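Local coordinates for protein aldehyde dehydrogenase (Listeria monocytogenes, PDB 3K9D) that probably catalyses oxidation or reduction at an aldehyde or related oxo group with NAD or NADP as the coenzyme, at residues 129-134 and 437-442; 146-151 and 176-181; 241-246 and 253-258. All blocks are in the same frame, centred on the assembly; numbering follows the deposited sequence.

Contact 1 of 3, residues 129-134 and 437-442; sequences TLISIK and ENLFNI
I131 and L439 make the tight part of this buried contact. The end of I131 meets one branch of L439, with CD1 of I131 3.7 Å from CD1 of L439 and CG1 of I131 3.8 Å from the same methyl. The two side chains cross obliquely. I131 holds CG1 between its backbone N and carbonyl carbon (chi1 66°), which turns CG1 to the L439 methyl, and CD1 extends past it (chi2 166°); I434 and P436 pack on I131 as well. The loose side is at S132: its OG stands 4.2 Å from L439 CD1, a loose van der Waals approach. The hydroxyl bonds K128 O, one helical turn back. The chain leading into L439 is more open, with N438 partly exposed and E437 exposed. The contact packs helix 121-134 against the chain entering strand 440-447, which is antiparallel to strand 102-116; N441 OD1 there bonds A424 N of the second subunit, consistent with the oligomerisation arm of aldehyde dehydrogenases. No hydrogen bond passes directly between segments 129-134 and 437-442, but N137 ND2 bonds both S132 O and L439 O. The junction is therefore apolar at its centre, with a side-chain amide tying the two backbones together.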
loop_
_atom_site.group_PDB
_atom_site.type_symbol
_atom_site.label_atom_id
_atom_site.label_comp_id
_atom_site.label_asym_id
_atom_site.label_seq_id
_atom_site.Cartn_x
_atom_site.Cartn_y
_atom_site.Cartn_z
ATOM N N THR A 129 -3.399 18.162 -3.333
ATOM C CA THR A 129 -2.475 19.117 -2.751
ATOM C C THR A 129 -2.721 19.190 -1.251
ATOM O O THR A 129 -1.802 18.978 -0.461
ATOM C CB THR A 129 -2.623 20.502 -3.386
ATOM O OG1 THR A 129 -2.262 20.440 -4.764
ATOM C CG2 THR A 129 -1.708 21.524 -2.691
ATOM N N LEU A 130 -3.976 19.438 -0.879
ATOM C CA LEU A 130 -4.391 19.555 0.515
ATOM C C LEU A 130 -4.011 18.355 1.355
ATOM O O LEU A 130 -3.475 18.518 2.449
ATOM C CB LEU A 130 -5.906 19.731 0.600
ATOM C CG LEU A 130 -6.477 21.115 0.343
ATOM C CD1 LEU A 130 -7.931 20.968 0.018
ATOM C CD2 LEU A 130 -6.273 22.009 1.532
ATOM N N ILE A 131 -4.285 17.154 0.848
ATOM C CA ILE A 131 -3.958 15.931 1.595
ATOM C C ILE A 131 -2.445 15.587 1.657
ATOM O O ILE A 131 -1.958 15.140 2.695
ATOM C CB ILE A 131 -4.860 14.713 1.180
ATOM C CG1 ILE A 131 -4.614 14.279 -0.274
ATOM C CG2 ILE A 131 -6.348 15.071 1.410
ATOM C CD1 ILE A 131 -5.190 12.942 -0.621
ATOM N N SER A 132 -1.715 15.829 0.565
ATOM C CA SER A 132 -0.259 15.630 0.537
ATOM C C SER A 132 0.461 16.589 1.470
ATOM O O SER A 132 1.250 16.161 2.315
ATOM C CB SER A 132 0.308 15.779 -0.877
ATOM O OG SER A 132 -0.310 14.863 -1.766
ATOM N N ILE A 133 0.170 17.882 1.327
ATOM C CA ILE A 133 0.737 18.924 2.188
ATOM C C ILE A 133 0.376 18.702 3.664
ATOM O O ILE A 133 1.237 18.865 4.546
ATOM C CB ILE A 133 0.326 20.357 1.714
ATOM C CG1 ILE A 133 0.952 20.690 0.347
ATOM C CG2 ILE A 133 0.690 21.407 2.757
ATOM C CD1 ILE A 133 2.452 21.040 0.382
ATOM N N LYS A 134 -0.871 18.285 3.919
ATOM C CA LYS A 134 -1.347 17.939 5.280
ATOM C C LYS A 134 -0.490 16.876 5.960
ATOM O O LYS A 134 -0.276 16.931 7.177
ATOM C CB LYS A 134 -2.808 17.464 5.247
ATOM C CG LYS A 134 -3.412 17.060 6.597
ATOM C CD LYS A 134 -3.429 18.196 7.615
ATOM C CE LYS A 134 -3.863 17.679 8.975
ATOM N NZ LYS A 134 -4.458 18.694 9.896
ATOM N N GLU A 437 -3.969 9.947 5.904
ATOM C CA GLU A 437 -3.541 8.693 6.521
ATOM C C GLU A 437 -3.014 7.636 5.547
ATOM O O GLU A 437 -2.502 6.602 5.975
ATOM C CB GLU A 437 -4.675 8.123 7.390
ATOM C CG GLU A 437 -4.913 8.912 8.679
ATOM C CD GLU A 437 -5.999 8.327 9.569
ATOM O OE1 GLU A 437 -6.484 9.057 10.455
ATOM O OE2 GLU A 437 -6.374 7.145 9.398
ATOM N N ASN A 438 -3.144 7.893 4.246
ATOM C CA ASN A 438 -2.521 7.070 3.207
ATOM C C ASN A 438 -1.218 7.674 2.683
ATOM O O ASN A 438 -0.603 7.142 1.746
ATOM C CB ASN A 438 -3.481 6.891 2.031
ATOM C CG ASN A 438 -4.830 6.359 2.457
ATOM O OD1 ASN A 438 -5.743 7.127 2.726
ATOM N ND2 ASN A 438 -4.952 5.043 2.547
ATOM N N LEU A 439 -0.827 8.807 3.265
ATOM C CA LEU A 439 0.300 9.595 2.777
ATOM C C LEU A 439 1.324 9.920 3.862
ATOM O O LEU A 439 2.105 10.864 3.736
ATOM C CB LEU A 439 -0.196 10.872 2.086
ATOM C CG LEU A 439 -1.024 10.581 0.825
ATOM C CD1 LEU A 439 -1.915 11.759 0.527
ATOM C CD2 LEU A 439 -0.125 10.212 -0.388
ATOM N N PHE A 440 1.285 9.147 4.938
ATOM C CA PHE A 440 2.420 9.059 5.859
ATOM C C PHE A 440 2.618 7.624 6.326
ATOM O O PHE A 440 1.655 6.845 6.384
ATOM C CB PHE A 440 2.372 10.082 7.026
ATOM C CG PHE A 440 1.243 9.891 8.001
ATOM C CD1 PHE A 440 1.391 9.066 9.113
ATOM C CD2 PHE A 440 0.047 10.579 7.839
ATOM C CE1 PHE A 440 0.347 8.902 10.026
ATOM C CE2 PHE A 440 -0.999 10.430 8.748
ATOM C CZ PHE A 440 -0.856 9.586 9.837
ATOM N N ASN A 441 3.878 7.285 6.617
ATOM C CA ASN A 441 4.243 6.038 7.268
ATOM C C ASN A 441 4.256 6.269 8.774
ATOM O O ASN A 441 4.485 7.381 9.231
ATOM C CB ASN A 441 5.652 5.584 6.851
ATOM C CG ASN A 441 5.748 5.133 5.411
ATOM O OD1 ASN A 441 6.689 5.518 4.716
ATOM N ND2 ASN A 441 4.817 4.279 4.962
ATOM N N ILE A 442 4.039 5.210 9.545
ATOM C CA ILE A 442 4.228 5.281 10.987
ATOM C C ILE A 442 5.570 4.656 11.405
ATOM O O ILE A 442 5.833 3.481 11.132
ATOM C CB ILE A 442 3.049 4.644 11.737
ATOM C CG1 ILE A 442 1.753 5.412 11.395
ATOM C CG2 ILE A 442 3.324 4.563 13.236
ATOM C CD1 ILE A 442 0.777 5.595 12.537
#

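Contact 2 of 3, residues 146-151 and 176-181; sequences NALKAI and TVPTIQ
L148 spreads its two methyls over P178 and the carbonyl oxygen of T176, and it has the most surface buried of the three residues that touch. Its CG stands opposite the backbone N (chi1 178°), which sends the forked end away from the first turn of helix 148-164 and across to segment 176-181. CD1 of L148 lies 3.8 Å from CG of P178, and CD2 of L148 lies 3.8 Å from CD of P178. The fork thus meets the CG-CD side of the proline ring with both branches, and the two side chains cross at about a right angle. P143 and E61 of helix 51-62 also touch the leucine.

The contact closes a beta-alpha-beta crossover: strand 138-143 leads into helix 148-164, the chain returns through strand 172-174, parallel to the first, and segment 176-181 then passes beside the start of that helix. The crossover is consistent with the Rossmann-like coenzyme-binding domain of the family. E61 also receives the beginning of the helix, its OE2 bonding K149 N and its OE1 bonding A150 N, just past A147 at the N-cap position.

T176 takes part through its backbone. T176 O is 3.6 Å from L148 CD2 and 3.8 Å from L148 CD1, van der Waals neighbours of a polar atom. The T176 side chain starts off away from the leucine, and its OG1 bonds E13 OE2 of helix 6-28. P178 gives its ring to the contact, after which the chain runs on to T179, the N-cap of helix 180-188. T179 OG1 caps G182 N and also bonds S10 OG, a second link to helix 6-28.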
loop_
_atom_site.group_PDB
_atom_site.type_symbol
_atom_site.label_atom_id
_atom_site.label_comp_id
_atom_site.label_asym_id
_atom_site.label_seq_id
_atom_site.Cartn_x
_atom_site.Cartn_y
_atom_site.Cartn_z
ATOM N N ASN A 146 -5.328 17.579 -22.282
ATOM C CA ASN A 146 -6.591 18.259 -22.583
ATOM C C ASN A 146 -7.093 19.199 -21.490
ATOM O O ASN A 146 -8.095 19.893 -21.675
ATOM C CB ASN A 146 -7.664 17.239 -22.966
ATOM C CG ASN A 146 -7.349 16.545 -24.270
ATOM O OD1 ASN A 146 -6.552 17.041 -25.071
ATOM N ND2 ASN A 146 -7.972 15.401 -24.497
ATOM N N ALA A 147 -6.390 19.230 -20.363
ATOM C CA ALA A 147 -6.744 20.111 -19.255
ATOM C C ALA A 147 -5.534 20.885 -18.735
ATOM O O ALA A 147 -5.557 21.368 -17.604
ATOM C CB ALA A 147 -7.395 19.312 -18.130
ATOM N N LEU A 148 -4.497 21.013 -19.565
ATOM C CA LEU A 148 -3.204 21.577 -19.146
ATOM C C LEU A 148 -3.328 22.960 -18.502
ATOM O O LEU A 148 -2.881 23.156 -17.372
ATOM C CB LEU A 148 -2.216 21.614 -20.322
ATOM C CG LEU A 148 -0.816 22.223 -20.111
ATOM C CD1 LEU A 148 -0.024 21.416 -19.101
ATOM C CD2 LEU A 148 -0.053 22.288 -21.424
ATOM N N LYS A 149 -3.972 23.884 -19.214
ATOM C CA LYS A 149 -4.097 25.276 -18.797
ATOM C C LYS A 149 -4.834 25.464 -17.463
ATOM O O LYS A 149 -4.388 26.229 -16.605
ATOM C CB LYS A 149 -4.764 26.088 -19.910
ATOM C CG LYS A 149 -3.812 26.498 -21.040
ATOM C CD LYS A 149 -4.595 26.801 -22.314
ATOM C CE LYS A 149 -3.979 27.938 -23.107
ATOM N NZ LYS A 149 -4.792 28.219 -24.324
ATOM N N ALA A 150 -5.938 24.748 -17.303
ATOM C CA ALA A 150 -6.756 24.785 -16.090
ATOM C C ALA A 150 -6.018 24.204 -14.884
ATOM O O ALA A 150 -6.110 24.732 -13.768
ATOM C CB ALA A 150 -8.075 24.040 -16.329
ATOM N N ILE A 151 -5.271 23.124 -15.120
ATOM C CA ILE A 151 -4.488 22.474 -14.068
ATOM C C ILE A 151 -3.348 23.379 -13.627
ATOM O O ILE A 151 -3.208 23.627 -12.444
ATOM C CB ILE A 151 -3.974 21.078 -14.482
ATOM C CG1 ILE A 151 -5.154 20.115 -14.682
ATOM C CG2 ILE A 151 -3.105 20.480 -13.399
ATOM C CD1 ILE A 151 -4.805 18.908 -15.491
ATOM N N THR A 176 4.713 21.348 -17.212
ATOM C CA THR A 176 4.157 22.361 -18.103
ATOM C C THR A 176 4.081 21.852 -19.539
ATOM O O THR A 176 3.373 22.429 -20.375
ATOM C CB THR A 176 4.968 23.668 -18.050
ATOM O OG1 THR A 176 6.313 23.421 -18.487
ATOM C CG2 THR A 176 4.985 24.218 -16.629
ATOM N N VAL A 177 4.827 20.776 -19.799
ATOM C CA VAL A 177 4.866 20.078 -21.087
ATOM C C VAL A 177 4.452 18.601 -20.884
ATOM O O VAL A 177 5.273 17.771 -20.453
ATOM C CB VAL A 177 6.295 20.130 -21.721
ATOM C CG1 VAL A 177 6.298 19.477 -23.100
ATOM C CG2 VAL A 177 6.826 21.556 -21.807
ATOM N N PRO A 178 3.183 18.264 -21.192
ATOM C CA PRO A 178 2.716 16.891 -21.002
ATOM C C PRO A 178 3.266 15.957 -22.070
ATOM O O PRO A 178 3.006 16.156 -23.254
ATOM C CB PRO A 178 1.185 16.997 -21.133
ATOM C CG PRO A 178 0.871 18.423 -21.322
ATOM C CD PRO A 178 2.123 19.130 -21.737
ATOM N N THR A 179 4.063 14.975 -21.650
ATOM C CA THR A 179 4.504 13.901 -22.540
ATOM C C THR A 179 4.382 12.590 -21.787
ATOM O O THR A 179 4.426 12.570 -20.549
ATOM C CB THR A 179 5.967 14.077 -23.093
ATOM O OG1 THR A 179 6.938 13.894 -22.054
ATOM C CG2 THR A 179 6.179 15.437 -23.747
ATOM N N ILE A 180 4.216 11.497 -22.525
ATOM C CA ILE A 180 4.251 10.168 -21.916
ATOM C C ILE A 180 5.672 9.836 -21.391
ATOM O O ILE A 180 5.814 9.093 -20.421
ATOM C CB ILE A 180 3.706 9.047 -22.853
ATOM C CG1 ILE A 180 4.643 8.780 -24.037
ATOM C CG2 ILE A 180 2.287 9.375 -23.334
ATOM C CD1 ILE A 180 4.812 7.294 -24.360
ATOM N N GLN A 181 6.698 10.408 -22.025
ATOM C CA GLN A 181 8.097 10.216 -21.609
ATOM C C GLN A 181 8.370 10.971 -20.308
ATOM O O GLN A 181 9.152 10.523 -19.474
ATOM C CB GLN A 181 9.073 10.710 -22.690
ATOM C CG GLN A 181 9.128 9.870 -23.983
ATOM C CD GLN A 181 8.237 10.412 -25.100
ATOM O OE1 GLN A 181 7.528 11.399 -24.930
ATOM N NE2 GLN A 181 8.269 9.753 -26.243
#

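Contact 3 of 3, residues 241-246 and 253-258; sequences DSKTFD and SEQSVV
S242 and E254 meet through their side chains, the first of two direct hydrogen bonds. S242 OG donates to E254 OE1 over a modelled 2.4 Å, so short that the exact length is doubtful. Backbone amides bring further bonds to the pair: G403 N to E254 OE2 and A404 N to S242 OG.

The second bond joins side chain to backbone. K243 NZ reaches E254 O at 2.9 Å, nearly in line with the carbonyl (C=O...N angle 162°). A bend at chi2 (59°) turns the lysine toward segment 253-258, and K243 NZ stays 6.5 Å from E254 OE1, too far for a salt bridge.

Water 1 adds an indirect link: it accepts from K243 NZ at 2.8 Å and donates to S253 OG at 2.8 Å. That hydroxyl also bonds I250 O.

Other approaches are non-bonded. Q255 NE2 sits 3.1 Å from K243 NZ, donor against donor; the amide is directed to K342 O instead. S253 CB packs 3.4 Å from S242 OG.

These bonds tie the end of helix 232-243 to the approach of strand 256-260, completing the beta-alpha-beta unit begun by strand 223-226. They also close off the short loop 247-252, which in aldehyde dehydrogenases carries the nucleophilic cysteine, probably so here too.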
loop_
_atom_site.group_PDB
_atom_site.type_symbol
_atom_site.label_atom_id
_atom_site.label_comp_id
_atom_site.label_asym_id
_atom_site.label_seq_id
_atom_site.Cartn_x
_atom_site.Cartn_y
_atom_site.Cartn_z
ATOM N N ASP A 241 -29.710 12.691 -9.945
ATOM C CA ASP A 241 -28.824 13.716 -9.330
ATOM C C ASP A 241 -27.358 13.421 -9.609
ATOM O O ASP A 241 -26.574 14.329 -9.905
ATOM C CB ASP A 241 -29.013 13.805 -7.802
ATOM C CG ASP A 241 -30.241 14.619 -7.389
ATOM O OD1 ASP A 241 -30.833 15.315 -8.237
ATOM O OD2 ASP A 241 -30.617 14.556 -6.199
ATOM N N SER A 242 -27.007 12.140 -9.496
ATOM C CA SER A 242 -25.639 11.662 -9.694
ATOM C C SER A 242 -25.269 11.468 -11.164
ATOM O O SER A 242 -24.224 11.933 -11.620
ATOM C CB SER A 242 -25.451 10.363 -8.902
ATOM O OG SER A 242 -24.572 9.466 -9.538
ATOM N N LYS A 243 -26.136 10.794 -11.904
ATOM C CA LYS A 243 -25.830 10.407 -13.269
ATOM C C LYS A 243 -25.755 11.598 -14.234
ATOM O O LYS A 243 -24.970 11.565 -15.187
ATOM C CB LYS A 243 -26.812 9.309 -13.744
ATOM C CG LYS A 243 -26.507 8.697 -15.072
ATOM C CD LYS A 243 -25.141 8.080 -15.050
ATOM C CE LYS A 243 -24.846 7.467 -16.361
ATOM N NZ LYS A 243 -23.493 6.838 -16.455
ATOM N N THR A 244 -26.530 12.655 -13.959
ATOM C CA THR A 244 -26.467 13.889 -14.751
ATOM C C THR A 244 -25.451 14.913 -14.234
ATOM O O THR A 244 -25.167 15.890 -14.922
ATOM C CB THR A 244 -27.839 14.604 -14.828
ATOM O OG1 THR A 244 -28.211 15.040 -13.519
ATOM C CG2 THR A 244 -28.917 13.672 -15.358
ATOM N N PHE A 245 -24.926 14.704 -13.025
ATOM C CA PHE A 245 -23.946 15.609 -12.423
ATOM C C PHE A 245 -22.663 15.714 -13.251
ATOM O O PHE A 245 -21.934 14.734 -13.390
ATOM C CB PHE A 245 -23.605 15.186 -10.987
ATOM C CG PHE A 245 -22.852 16.237 -10.215
ATOM C CD1 PHE A 245 -23.523 17.329 -9.669
ATOM C CD2 PHE A 245 -21.486 16.142 -10.039
ATOM C CE1 PHE A 245 -22.842 18.301 -8.966
ATOM C CE2 PHE A 245 -20.796 17.124 -9.333
ATOM C CZ PHE A 245 -21.480 18.196 -8.798
ATOM N N ASP A 246 -22.418 16.910 -13.795
ATOM C CA ASP A 246 -21.298 17.197 -14.698
ATOM C C ASP A 246 -21.340 16.329 -15.967
ATOM O O ASP A 246 -20.300 15.962 -16.514
ATOM C CB ASP A 246 -19.952 17.070 -13.950
ATOM C CG ASP A 246 -18.839 17.889 -14.584
ATOM O OD1 ASP A 246 -19.076 19.073 -14.886
ATOM O OD2 ASP A 246 -17.720 17.353 -14.758
ATOM N N SER A 253 -20.513 7.410 -10.089
ATOM C CA SER A 253 -21.869 7.502 -10.638
ATOM C C SER A 253 -22.312 6.167 -11.251
ATOM O O SER A 253 -21.477 5.336 -11.653
ATOM C CB SER A 253 -21.974 8.661 -11.638
ATOM O OG SER A 253 -21.281 8.397 -12.839
ATOM N N GLU A 254 -23.627 5.972 -11.281
ATOM C CA GLU A 254 -24.308 4.747 -11.710
ATOM C C GLU A 254 -24.054 4.439 -13.180
ATOM O O GLU A 254 -23.910 5.350 -13.976
ATOM C CB GLU A 254 -25.829 4.909 -11.507
ATOM C CG GLU A 254 -26.296 5.209 -10.082
ATOM C CD GLU A 254 -26.145 6.667 -9.615
ATOM O OE1 GLU A 254 -25.651 7.527 -10.368
ATOM O OE2 GLU A 254 -26.525 6.947 -8.461
ATOM N N GLN A 255 -24.021 3.158 -13.549
ATOM C CA GLN A 255 -23.850 2.780 -14.951
ATOM C C GLN A 255 -24.987 1.891 -15.470
ATOM O O GLN A 255 -25.225 1.770 -16.681
ATOM C CB GLN A 255 -22.477 2.129 -15.165
ATOM C CG GLN A 255 -21.318 3.108 -15.027
ATOM C CD GLN A 255 -21.310 4.152 -16.134
ATOM O OE1 GLN A 255 -21.760 3.885 -17.244
ATOM N NE2 GLN A 255 -20.790 5.348 -15.836
ATOM N N SER A 256 -25.696 1.285 -14.532
ATOM C CA SER A 256 -26.884 0.511 -14.838
ATOM C C SER A 256 -27.908 0.672 -13.720
ATOM O O SER A 256 -27.555 1.046 -12.588
ATOM C CB SER A 256 -26.550 -0.978 -15.075
ATOM O OG SER A 256 -25.979 -1.592 -13.937
ATOM N N VAL A 257 -29.174 0.436 -14.074
ATOM C CA VAL A 257 -30.245 0.283 -13.113
ATOM C C VAL A 257 -30.706 -1.178 -13.149
ATOM O O VAL A 257 -30.953 -1.737 -14.202
ATOM C CB VAL A 257 -31.444 1.266 -13.357
ATOM C CG1 VAL A 257 -32.499 1.103 -12.262
ATOM C CG2 VAL A 257 -30.974 2.723 -13.398
ATOM N N VAL A 258 -30.773 -1.795 -11.983
ATOM C CA VAL A 258 -31.274 -3.146 -11.847
ATOM C C VAL A 258 -32.556 -3.038 -11.013
ATOM O O VAL A 258 -32.543 -2.420 -9.970
ATOM C CB VAL A 258 -30.237 -4.073 -11.130
ATOM C CG1 VAL A 258 -30.799 -5.490 -10.957
ATOM C CG2 VAL A 258 -28.905 -4.121 -11.925
HETATM O O HOH W 1 -21.279 8.278 -15.601
#

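Contacts 1 and 2 belong to elements around the mixed sheet, consistent with the coenzyme domain of the family, which contact 1 joins to the probable oligomerisation arm; contact 3 lies at the parallel sheet of what is probably the catalytic domain. Helix 121-134 links the first two: I131 and S132 near its end make contact 1, while P121 and V125 pack on I151 of contact 2. Their centres are about 24 Å apart and their nearest atoms about 8 Å. Contact 3 lies about 30 Å from contact 1 and about 29 Å from contact 2, centre to centre, and its two segments directly flank the loop expected to hold the catalytic cysteine. Contacts 1 and 3 both reach the second subunit; contact 2 does not.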